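Local coordinates for spore coat polysaccharide biosynthesis protein SpsE (Bacillus subtilis, PDB 1VLI) that takes part in spore coat polysaccharide biosynthesis, probably as an N-acylneuraminate-9-phosphate synthase, at residues D172-E175 and A176-I180; P349-F352 and E353-T356; I371-D374 and D375-L378. One frame throughout, in Å; residues are numbered along the deposited sequence.

Overall arrangement
The three contacts follow one another along the chain and lead outward from the barrel. Interaction 1 lies on helix 170-181, between strands 161-164 and 188-193 of the eight-stranded parallel sheet of the NeuB-type TIM barrel. Interactions 2 and 3 both belong to the C-terminal SAF (AFP-like) domain, at the short helix 352-356 and in the turn near the chain end. Interactions 1 and 2, their centres about 16 Å apart, are joined by the Glu175-Arg350 salt bridge between the two domains. Interactions 2 and 3, with centres about 13 Å apart, pack through Phe351 against Trp373 and Leu355 against Ile376. Between interactions 1 and 3 the nearest atoms stay about 12 Å apart.

Interaction 1 (D172-E175 and A176-I180); sequences DVHE and AWRTI
Residues 172-175 and 176-180 form successive turns of one alpha helix, in which the amides of Ala176, Trp177, Arg178 and Thr179 each donate to the carbonyl four residues earlier; the Arg178 N to His174 O bond is nearly straight at the hydrogen (176°). This is helix 170-181, the crossover of a beta-alpha-beta unit of the TIM barrel between strands 161-164 and 188-193. On the outer side His174 and Arg178, one turn apart, run alongside each other. The histidine CG stands anti to its backbone nitrogen (chi1 -179°), which swings the ring along the helix toward the arginine. Arg178 CG then lies over one face of the ring, off its centre, in a CH-pi contact 4.0 Å from the centroid of the His174 ring. The next methylene, Arg178 CD, comes within 3.3 Å of His174 NE2, while the guanidinium is turned 60° from the ring plane. The inner side is apolar: Ala176 rests on Phe163 and on Leu151 of helix 148-155, and Val173 on Ile190. The acids Asp172 and Glu175 turn to partners outside this stretch: Asp172 OD2 accepts from Glu169 N and OD1 pairs with Arg311, while Glu175 OE2 forms a salt bridge with Arg350 of the SAF domain. The Glu175 carbonyl is itself gripped twice by one residue. Thr179 N and Thr179 OG1 reach it from opposite faces of the carbonyl plane, the amide at 3.1 Å from Glu175 O and the hydroxyl, as donor, at a notably short 2.5 Å from that oxygen, a length not to be relied on.

Interaction 2 (P349-F352 and E353-T356); sequences PRFF and ELLT
Phe352 and Thr356 meet across the first turn of helix 352-356, a short helix of the SAF domain with Phe351 at its N-cap position. Followed outward, the Phe352 side chain leaves the backbone with CG anti to the nitrogen (chi1 -175°), and CB, CG and CD2 stay beside the amide of the next residue, Glu353 N. The far end of the ring, CE2 and CZ, reaches forward to the threonine, with Phe352 CZ 3.9 Å from Thr356 CG2. That methyl sits over one face, displaced toward the rim, 4.1 Å from the centroid of the Phe352 ring and 18° off its normal, a CH-pi contact between side chains that cross obliquely. Ile335 and Val337 of strand 335-338 also pack against this buried phenylalanine, so the ring joins the helix to the two-stranded sheet. The Thr356 hydroxyl is directed back along the helix and lies near both the Phe352 and Glu353 carbonyls; which of them takes its proton is not settled. Leu355 N and Thr356 N donate to Phe351 O and Phe352 O, the ordinary four-residue helix bonds. On the outer side Phe351 and Leu354 lie side by side, with Leu354 CD2 at the ring edge, near its plane, while Arg350 CG covers the centre of one face. Two waters bridge carbonyls and amides four residues apart at the start of the helix: one donates to Arg350 O and accepts from Leu354 N, both at 2.9 Å, and another donates to Pro349 O at 2.7 Å and takes a weak bond from Glu353 N.

Interaction 3 (I371-D374 and D375-L378); sequences IVWD and DILL
Trp373 and Ile376 form the apolar centre of this contact, with Leu377 beside the tryptophan and Ile371 beside the isoleucine. The six-membered part of the indole does the touching: Trp373 CE3 lies 3.8 Å from Ile376 CG1 and 3.7 Å from Leu377 CD1. Leu377 runs alongside the tryptophan, whereas the Ile376 side chain crosses it. The isoleucine holds CG1 between its backbone nitrogen and carbonyl carbon (chi1 43°), which folds the branch back over the turn, so that Ile376 CG1 comes close to Trp373 O and Ile376 CD1 reaches Ile371 CG2 at 4.2 Å. There the two isoleucines cross at about a right angle. Ile371 also rests on Ile318 and Thr320 of strand 317-320, while Trp373 meets Phe351 edge-to-face, joining this turn to the start of helix 352-356.

Farther out, one carbonyl gathers the backbone. Trp373 O accepts from both Ile376 N and Leu377 N, each at 2.9 Å; the leucine amide lies nearly along the carbonyl direction, and the isoleucine amide stands well above the carbonyl plane. Asp375 N likewise donates to Val372 O, at 3.2 Å. At the polar edge Asp375 turns its carboxylate to Val372: Asp375 OD2 takes a weak, bent bond from Val372 N (128° at the hydrogen) and lies 3.6 Å from Val372 CG1, whereas OD1 is engaged in a salt bridge with Arg363, which probably helps to keep the acid ionised. Successive amides reaching back three residues, from Asp375 to Val372 and from Ile376 to Trp373, are characteristic of two overlapping type I beta-turns, followed here by a four-residue return from Leu377 to Trp373 near the C-terminal end of the SAF (AFP-like) domain.

Interaction 1 (D172-E175 and A176-I180)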
ATOM      1  N   ASP A 172     -11.397 -10.146   1.777  1.00 56.73           N
ATOM      2  CA  ASP A 172     -10.347  -9.564   0.894  1.00 56.94           C
ATOM      3  C   ASP A 172      -8.968  -9.694   1.533  1.00 57.87           C
ATOM      4  O   ASP A 172      -7.945  -9.967   0.846  1.00 57.81           O
ATOM      5  CB  ASP A 172     -10.614  -8.076   0.621  1.00 57.36           C
ATOM      6  CG  ASP A 172     -12.075  -7.786   0.264  1.00 57.88           C
ATOM      7  OD1 ASP A 172     -12.598  -8.444  -0.648  1.00 55.71           O
ATOM      8  OD2 ASP A 172     -12.768  -6.918   0.838  1.00 63.12           O
ATOM      9  N   VAL A 173      -8.938  -9.492   2.850  1.00 53.99           N
ATOM     10  CA  VAL A 173      -7.686  -9.542   3.584  1.00 53.33           C
ATOM     11  C   VAL A 173      -7.181 -10.989   3.520  1.00 57.39           C
ATOM     12  O   VAL A 173      -6.004 -11.263   3.184  1.00 57.26           O
ATOM     13  CB  VAL A 173      -7.876  -9.019   4.992  1.00 51.00           C
ATOM     14  CG1 VAL A 173      -6.657  -9.175   5.800  1.00 41.75           C
ATOM     15  CG2 VAL A 173      -8.213  -7.562   4.954  1.00 48.72           C
ATOM     16  N   HIS A 174      -8.112 -11.913   3.722  1.00 56.80           N
ATOM     17  CA  HIS A 174      -7.804 -13.329   3.684  1.00 58.01           C
ATOM     18  C   HIS A 174      -7.304 -13.826   2.338  1.00 59.29           C
ATOM     19  O   HIS A 174      -6.353 -14.610   2.287  1.00 61.57           O
ATOM     20  CB  HIS A 174      -9.025 -14.121   4.099  1.00 57.52           C
ATOM     21  CG  HIS A 174      -8.803 -15.595   4.117  1.00 57.43           C
ATOM     22  ND1 HIS A 174      -8.056 -16.220   5.090  1.00 61.88           N
ATOM     23  CD2 HIS A 174      -9.262 -16.575   3.307  1.00 62.23           C
ATOM     24  CE1 HIS A 174      -8.047 -17.521   4.867  1.00 65.15           C
ATOM     25  NE2 HIS A 174      -8.778 -17.764   3.798  1.00 66.11           N
ATOM     26  N   GLU A 175      -7.935 -13.356   1.261  1.00 58.36           N
ATOM     27  CA  GLU A 175      -7.644 -13.812  -0.078  1.00 57.31           C
ATOM     28  C   GLU A 175      -6.284 -13.294  -0.517  1.00 57.73           C
ATOM     29  O   GLU A 175      -5.534 -13.992  -1.203  1.00 59.86           O
ATOM     30  CB  GLU A 175      -8.735 -13.368  -1.061  1.00 54.13           C
ATOM     31  CG  GLU A 175      -8.600 -13.975  -2.448  1.00 51.87           C
ATOM     32  CD  GLU A 175      -9.831 -13.780  -3.319  1.00 59.39           C
ATOM     33  OE1 GLU A 175     -10.650 -12.910  -2.976  1.00 62.85           O
ATOM     34  OE2 GLU A 175      -9.989 -14.498  -4.342  1.00 53.32           O
ATOM     35  N   ALA A 176      -5.986 -12.061  -0.132  1.00 57.31           N
ATOM     36  CA  ALA A 176      -4.690 -11.445  -0.412  1.00 54.04           C
ATOM     37  C   ALA A 176      -3.597 -12.199   0.334  1.00 58.15           C
ATOM     38  O   ALA A 176      -2.508 -12.474  -0.225  1.00 58.00           O
ATOM     39  CB  ALA A 176      -4.705  -9.995  -0.013  1.00 48.88           C
ATOM     40  N   TRP A 177      -3.903 -12.546   1.587  1.00 57.85           N
ATOM     41  CA  TRP A 177      -2.987 -13.276   2.452  1.00 58.85           C
ATOM     42  C   TRP A 177      -2.649 -14.663   1.898  1.00 61.69           C
ATOM     43  O   TRP A 177      -1.452 -14.987   1.691  1.00 62.61           O
ATOM     44  CB  TRP A 177      -3.563 -13.377   3.852  1.00 56.54           C
ATOM     45  CG  TRP A 177      -2.694 -14.132   4.845  1.00 59.35           C
ATOM     46  CD1 TRP A 177      -1.596 -13.652   5.548  1.00 61.65           C
ATOM     47  CD2 TRP A 177      -2.855 -15.486   5.248  1.00 56.38           C
ATOM     48  NE1 TRP A 177      -1.071 -14.641   6.346  1.00 62.54           N
ATOM     49  CE2 TRP A 177      -1.833 -15.774   6.193  1.00 61.59           C
ATOM     50  CE3 TRP A 177      -3.777 -16.494   4.921  1.00 60.02           C
ATOM     51  CZ2 TRP A 177      -1.701 -17.023   6.788  1.00 63.19           C
ATOM     52  CZ3 TRP A 177      -3.644 -17.732   5.501  1.00 63.08           C
ATOM     53  CH2 TRP A 177      -2.619 -17.994   6.434  1.00 67.78           C
ATOM     54  N   ARG A 178      -3.697 -15.454   1.647  1.00 59.66           N
ATOM     55  CA  ARG A 178      -3.584 -16.783   1.048  1.00 61.66           C
ATOM     56  C   ARG A 178      -2.807 -16.816  -0.245  1.00 59.26           C
ATOM     57  O   ARG A 178      -2.105 -17.780  -0.511  1.00 60.56           O
ATOM     58  CB  ARG A 178      -4.966 -17.361   0.746  1.00 59.61           C
ATOM     59  CG  ARG A 178      -5.570 -18.072   1.927  1.00 80.65           C
ATOM     60  CD  ARG A 178      -6.742 -18.976   1.567  1.00 99.03           C
ATOM     61  NE  ARG A 178      -6.305 -20.338   1.272  1.00111.07           N
ATOM     62  CZ  ARG A 178      -7.118 -21.381   1.154  1.00116.34           C
ATOM     63  NH1 ARG A 178      -8.430 -21.236   1.307  1.00120.53           N
ATOM     64  NH2 ARG A 178      -6.618 -22.581   0.885  1.00119.47           N
ATOM     65  N   THR A 179      -3.003 -15.795  -1.069  1.00 56.89           N
ATOM     66  CA  THR A 179      -2.382 -15.711  -2.379  1.00 57.64           C
ATOM     67  C   THR A 179      -0.854 -15.564  -2.266  1.00 57.35           C
ATOM     68  O   THR A 179      -0.105 -16.106  -3.088  1.00 58.66           O
ATOM     69  CB  THR A 179      -2.974 -14.490  -3.130  1.00 59.16           C
ATOM     70  OG1 THR A 179      -4.378 -14.679  -3.342  1.00 59.31           O
ATOM     71  CG2 THR A 179      -2.427 -14.389  -4.511  1.00 50.40           C
ATOM     72  N   ILE A 180      -0.398 -14.809  -1.269  1.00 54.78           N
ATOM     73  CA  ILE A 180       1.037 -14.610  -1.049  1.00 55.18           C
ATOM     74  C   ILE A 180       1.612 -15.866  -0.416  1.00 58.85           C
ATOM     75  O   ILE A 180       2.701 -16.322  -0.793  1.00 60.82           O
ATOM     76  CB  ILE A 180       1.293 -13.379  -0.153  1.00 52.60           C
ATOM     77  CG1 ILE A 180       0.752 -12.129  -0.846  1.00 41.47           C
ATOM     78  CG2 ILE A 180       2.801 -13.244   0.204  1.00 58.00           C
ATOM     79  CD1 ILE A 180       0.510 -10.986   0.124  1.00 40.91           C
TER

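Interaction 2 (P349-F352 and E353-T356)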
ATOM      1  N   PRO A 349     -10.269  -9.669 -10.374  1.00 55.66           N
ATOM      2  CA  PRO A 349      -8.982 -10.173 -10.837  1.00 53.89           C
ATOM      3  C   PRO A 349      -8.683 -11.662 -10.574  1.00 53.45           C
ATOM      4  O   PRO A 349      -7.762 -12.210 -11.194  1.00 52.26           O
ATOM      5  CB  PRO A 349      -7.991  -9.282 -10.079  1.00 56.06           C
ATOM      6  CG  PRO A 349      -8.704  -8.012  -9.998  1.00 55.62           C
ATOM      7  CD  PRO A 349     -10.109  -8.409  -9.624  1.00 53.43           C
ATOM      8  N   ARG A 350      -9.432 -12.320  -9.687  1.00 52.58           N
ATOM      9  CA  ARG A 350      -9.221 -13.770  -9.445  1.00 52.44           C
ATOM     10  C   ARG A 350      -9.509 -14.594 -10.712  1.00 53.44           C
ATOM     11  O   ARG A 350      -9.151 -15.767 -10.795  1.00 58.23           O
ATOM     12  CB  ARG A 350     -10.036 -14.290  -8.225  1.00 52.18           C
ATOM     13  CG  ARG A 350     -11.520 -14.615  -8.526  1.00 53.70           C
ATOM     14  CD  ARG A 350     -12.329 -15.250  -7.359  1.00 50.62           C
ATOM     15  NE  ARG A 350     -12.298 -14.397  -6.184  1.00 46.94           N
ATOM     16  CZ  ARG A 350     -13.139 -13.397  -5.926  1.00 48.29           C
ATOM     17  NH1 ARG A 350     -14.145 -13.093  -6.745  1.00 50.87           N
ATOM     18  NH2 ARG A 350     -12.962 -12.680  -4.824  1.00 44.42           N
ATOM     19  N   PHE A 351     -10.142 -13.994 -11.715  1.00 50.31           N
ATOM     20  CA  PHE A 351     -10.430 -14.734 -12.940  1.00 51.59           C
ATOM     21  C   PHE A 351      -9.475 -14.437 -14.069  1.00 52.32           C
ATOM     22  O   PHE A 351      -9.656 -14.948 -15.157  1.00 56.01           O
ATOM     23  CB  PHE A 351     -11.878 -14.508 -13.400  1.00 50.85           C
ATOM     24  CG  PHE A 351     -12.916 -14.816 -12.321  1.00 58.93           C
ATOM     25  CD1 PHE A 351     -13.299 -16.140 -12.041  1.00 49.90           C
ATOM     26  CD2 PHE A 351     -13.495 -13.787 -11.585  1.00 54.05           C
ATOM     27  CE1 PHE A 351     -14.265 -16.419 -11.088  1.00 53.82           C
ATOM     28  CE2 PHE A 351     -14.465 -14.056 -10.636  1.00 53.24           C
ATOM     29  CZ  PHE A 351     -14.842 -15.383 -10.378  1.00 50.74           C
ATOM     30  N   PHE A 352      -8.428 -13.660 -13.822  1.00 53.07           N
ATOM     31  CA  PHE A 352      -7.586 -13.211 -14.914  1.00 53.39           C
ATOM     32  C   PHE A 352      -6.817 -14.378 -15.559  1.00 53.80           C
ATOM     33  O   PHE A 352      -6.829 -14.533 -16.799  1.00 52.89           O
ATOM     34  CB  PHE A 352      -6.664 -12.078 -14.455  1.00 54.64           C
ATOM     35  CG  PHE A 352      -5.853 -11.483 -15.570  1.00 58.44           C
ATOM     36  CD1 PHE A 352      -6.404 -10.514 -16.413  1.00 57.94           C
ATOM     37  CD2 PHE A 352      -4.545 -11.891 -15.784  1.00 54.87           C
ATOM     38  CE1 PHE A 352      -5.667  -9.960 -17.449  1.00 55.50           C
ATOM     39  CE2 PHE A 352      -3.800 -11.348 -16.816  1.00 61.25           C
ATOM     40  CZ  PHE A 352      -4.362 -10.375 -17.654  1.00 59.59           C
ATOM     41  N   GLU A 353      -6.177 -15.208 -14.730  1.00 54.69           N
ATOM     42  CA  GLU A 353      -5.507 -16.418 -15.219  1.00 58.31           C
ATOM     43  C   GLU A 353      -6.416 -17.300 -16.063  1.00 57.98           C
ATOM     44  O   GLU A 353      -6.064 -17.669 -17.183  1.00 62.54           O
ATOM     45  CB  GLU A 353      -4.916 -17.208 -14.054  1.00 59.64           C
ATOM     46  CG  GLU A 353      -3.435 -16.949 -13.851  1.00 67.95           C
ATOM     47  CD  GLU A 353      -3.016 -17.099 -12.395  1.00 84.32           C
ATOM     48  OE1 GLU A 353      -3.444 -18.091 -11.763  1.00 88.49           O
ATOM     49  OE2 GLU A 353      -2.262 -16.223 -11.885  1.00 86.40           O
ATOM     50  N   LEU A 354      -7.597 -17.606 -15.535  1.00 57.04           N
ATOM     51  CA  LEU A 354      -8.603 -18.421 -16.206  1.00 55.04           C
ATOM     52  C   LEU A 354      -8.934 -17.901 -17.599  1.00 54.35           C
ATOM     53  O   LEU A 354      -8.899 -18.652 -18.588  1.00 53.14           O
ATOM     54  CB  LEU A 354      -9.871 -18.444 -15.355  1.00 56.40           C
ATOM     55  CG  LEU A 354     -11.055 -19.297 -15.778  1.00 58.16           C
ATOM     56  CD1 LEU A 354     -10.705 -20.750 -15.604  1.00 67.46           C
ATOM     57  CD2 LEU A 354     -12.235 -18.956 -14.875  1.00 55.80           C
ATOM     58  N   LEU A 355      -9.258 -16.616 -17.697  1.00 53.14           N
ATOM     59  CA  LEU A 355      -9.614 -16.063 -19.003  1.00 53.16           C
ATOM     60  C   LEU A 355      -8.440 -16.113 -19.990  1.00 53.13           C
ATOM     61  O   LEU A 355      -8.626 -16.504 -21.105  1.00 54.04           O
ATOM     62  CB  LEU A 355     -10.129 -14.632 -18.854  1.00 53.93           C
ATOM     63  CG  LEU A 355     -11.373 -14.298 -18.034  1.00 59.77           C
ATOM     64  CD1 LEU A 355     -11.744 -12.857 -18.344  1.00 53.20           C
ATOM     65  CD2 LEU A 355     -12.552 -15.249 -18.389  1.00 49.52           C
ATOM     66  N   THR A 356      -7.232 -15.738 -19.571  1.00 54.78           N
ATOM     67  CA  THR A 356      -6.068 -15.773 -20.473  1.00 54.95           C
ATOM     68  C   THR A 356      -5.525 -17.175 -20.750  1.00 58.23           C
ATOM     69  O   THR A 356      -4.550 -17.318 -21.473  1.00 63.21           O
ATOM     70  CB  THR A 356      -4.944 -14.856 -19.971  1.00 52.48           C
ATOM     71  OG1 THR A 356      -4.573 -15.229 -18.636  1.00 59.30           O
ATOM     72  CG2 THR A 356      -5.468 -13.432 -19.821  1.00 45.87           C
TER
HETATM   73  O   HOH W   1      -6.189 -14.330 -11.514  1.00 56.43           O
HETATM   74  O   HOH W   2      -7.899 -17.657 -12.632  1.00 50.36           O

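Interaction 3 (I371-D374 and D375-L378)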
ATOM      1  N   ILE A 371     -14.989  -6.116 -17.984  1.00 56.50           N
ATOM      2  CA  ILE A 371     -15.525  -7.431 -18.306  1.00 56.25           C
ATOM      3  C   ILE A 371     -16.615  -7.812 -17.332  1.00 57.05           C
ATOM      4  O   ILE A 371     -16.551  -7.514 -16.166  1.00 61.97           O
ATOM      5  CB  ILE A 371     -14.428  -8.499 -18.256  1.00 55.44           C
ATOM      6  CG1 ILE A 371     -13.297  -8.142 -19.209  1.00 56.35           C
ATOM      7  CG2 ILE A 371     -14.996  -9.870 -18.661  1.00 56.36           C
ATOM      8  CD1 ILE A 371     -13.684  -8.268 -20.627  1.00 41.08           C
ATOM      9  N   VAL A 372     -17.571  -8.554 -17.843  1.00 57.27           N
ATOM     10  CA  VAL A 372     -18.826  -8.833 -17.214  1.00 55.91           C
ATOM     11  C   VAL A 372     -19.126 -10.297 -17.619  1.00 56.08           C
ATOM     12  O   VAL A 372     -18.493 -10.822 -18.535  1.00 56.06           O
ATOM     13  CB  VAL A 372     -19.838  -7.804 -17.777  1.00 57.10           C
ATOM     14  CG1 VAL A 372     -20.853  -8.429 -18.690  1.00 53.02           C
ATOM     15  CG2 VAL A 372     -20.411  -6.898 -16.682  1.00 50.09           C
ATOM     16  N   TRP A 373     -20.041 -10.973 -16.929  1.00 55.63           N
ATOM     17  CA  TRP A 373     -20.246 -12.408 -17.166  1.00 54.27           C
ATOM     18  C   TRP A 373     -20.856 -12.677 -18.517  1.00 54.47           C
ATOM     19  O   TRP A 373     -20.545 -13.676 -19.177  1.00 55.40           O
ATOM     20  CB  TRP A 373     -21.103 -13.033 -16.063  1.00 56.28           C
ATOM     21  CG  TRP A 373     -20.325 -13.291 -14.830  1.00 54.13           C
ATOM     22  CD1 TRP A 373     -20.452 -12.649 -13.631  1.00 58.98           C
ATOM     23  CD2 TRP A 373     -19.254 -14.239 -14.669  1.00 56.03           C
ATOM     24  NE1 TRP A 373     -19.527 -13.141 -12.732  1.00 53.68           N
ATOM     25  CE2 TRP A 373     -18.780 -14.118 -13.344  1.00 54.78           C
ATOM     26  CE3 TRP A 373     -18.632 -15.170 -15.520  1.00 66.43           C
ATOM     27  CZ2 TRP A 373     -17.742 -14.912 -12.840  1.00 50.36           C
ATOM     28  CZ3 TRP A 373     -17.575 -15.943 -15.016  1.00 59.79           C
ATOM     29  CH2 TRP A 373     -17.151 -15.805 -13.699  1.00 58.48           C
ATOM     30  N   ASP A 374     -21.712 -11.767 -18.949  1.00 54.79           N
ATOM     31  CA  ASP A 374     -22.370 -11.908 -20.224  1.00 53.94           C
ATOM     32  C   ASP A 374     -21.419 -11.879 -21.407  1.00 54.98           C
ATOM     33  O   ASP A 374     -21.810 -12.258 -22.507  1.00 56.62           O
ATOM     34  CB  ASP A 374     -23.419 -10.828 -20.368  1.00 56.14           C
ATOM     35  CG  ASP A 374     -24.723 -11.187 -19.676  1.00 63.31           C
ATOM     36  OD1 ASP A 374     -24.859 -12.294 -19.097  1.00 65.57           O
ATOM     37  OD2 ASP A 374     -25.681 -10.401 -19.663  1.00 74.27           O
ATOM     38  N   ASP A 375     -20.181 -11.432 -21.184  1.00 54.95           N
ATOM     39  CA  ASP A 375     -19.168 -11.378 -22.228  1.00 54.58           C
ATOM     40  C   ASP A 375     -18.555 -12.754 -22.409  1.00 54.02           C
ATOM     41  O   ASP A 375     -17.958 -13.015 -23.438  1.00 53.28           O
ATOM     42  CB  ASP A 375     -18.050 -10.367 -21.868  1.00 54.78           C
ATOM     43  CG  ASP A 375     -18.560  -8.915 -21.768  1.00 57.50           C
ATOM     44  OD1 ASP A 375     -19.535  -8.602 -22.493  1.00 56.30           O
ATOM     45  OD2 ASP A 375     -18.065  -8.025 -21.002  1.00 47.34           O
ATOM     46  N   ILE A 376     -18.686 -13.623 -21.401  1.00 55.49           N
ATOM     47  CA  ILE A 376     -18.022 -14.943 -21.426  1.00 57.60           C
ATOM     48  C   ILE A 376     -18.938 -16.160 -21.385  1.00 60.24           C
ATOM     49  O   ILE A 376     -18.507 -17.252 -21.775  1.00 63.23           O
ATOM     50  CB  ILE A 376     -16.912 -15.072 -20.348  1.00 57.77           C
ATOM     51  CG1 ILE A 376     -17.343 -14.497 -19.021  1.00 63.57           C
ATOM     52  CG2 ILE A 376     -15.644 -14.303 -20.757  1.00 57.12           C
ATOM     53  CD1 ILE A 376     -16.196 -13.852 -18.304  1.00 63.25           C
ATOM     54  N   LEU A 377     -20.191 -15.970 -20.960  1.00 58.09           N
ATOM     55  CA  LEU A 377     -21.147 -17.067 -20.821  1.00 54.90           C
ATOM     56  C   LEU A 377     -22.169 -17.156 -21.956  1.00 52.63           C
ATOM     57  O   LEU A 377     -22.814 -16.162 -22.345  1.00 50.34           O
ATOM     58  CB  LEU A 377     -21.829 -17.016 -19.451  1.00 56.91           C
ATOM     59  CG  LEU A 377     -20.865 -17.217 -18.276  1.00 56.15           C
ATOM     60  CD1 LEU A 377     -21.560 -16.913 -16.964  1.00 57.90           C
ATOM     61  CD2 LEU A 377     -20.231 -18.632 -18.265  1.00 56.63           C
ATOM     62  N   LEU A 378     -22.283 -18.364 -22.499  1.00 51.40           N
ATOM     63  CA  LEU A 378     -23.084 -18.600 -23.689  1.00 49.88           C
ATOM     64  C   LEU A 378     -24.552 -18.608 -23.276  1.00 48.75           C
ATOM     65  O   LEU A 378     -24.923 -19.302 -22.341  1.00 45.60           O
ATOM     66  CB  LEU A 378     -22.694 -19.929 -24.344  1.00 48.87           C
ATOM     67  CG  LEU A 378     -23.224 -20.150 -25.761  1.00 54.67           C
ATOM     68  CD1 LEU A 378     -22.135 -19.773 -26.738  1.00 63.49           C
ATOM     69  CD2 LEU A 378     -23.694 -21.593 -26.000  1.00 55.04           C
TER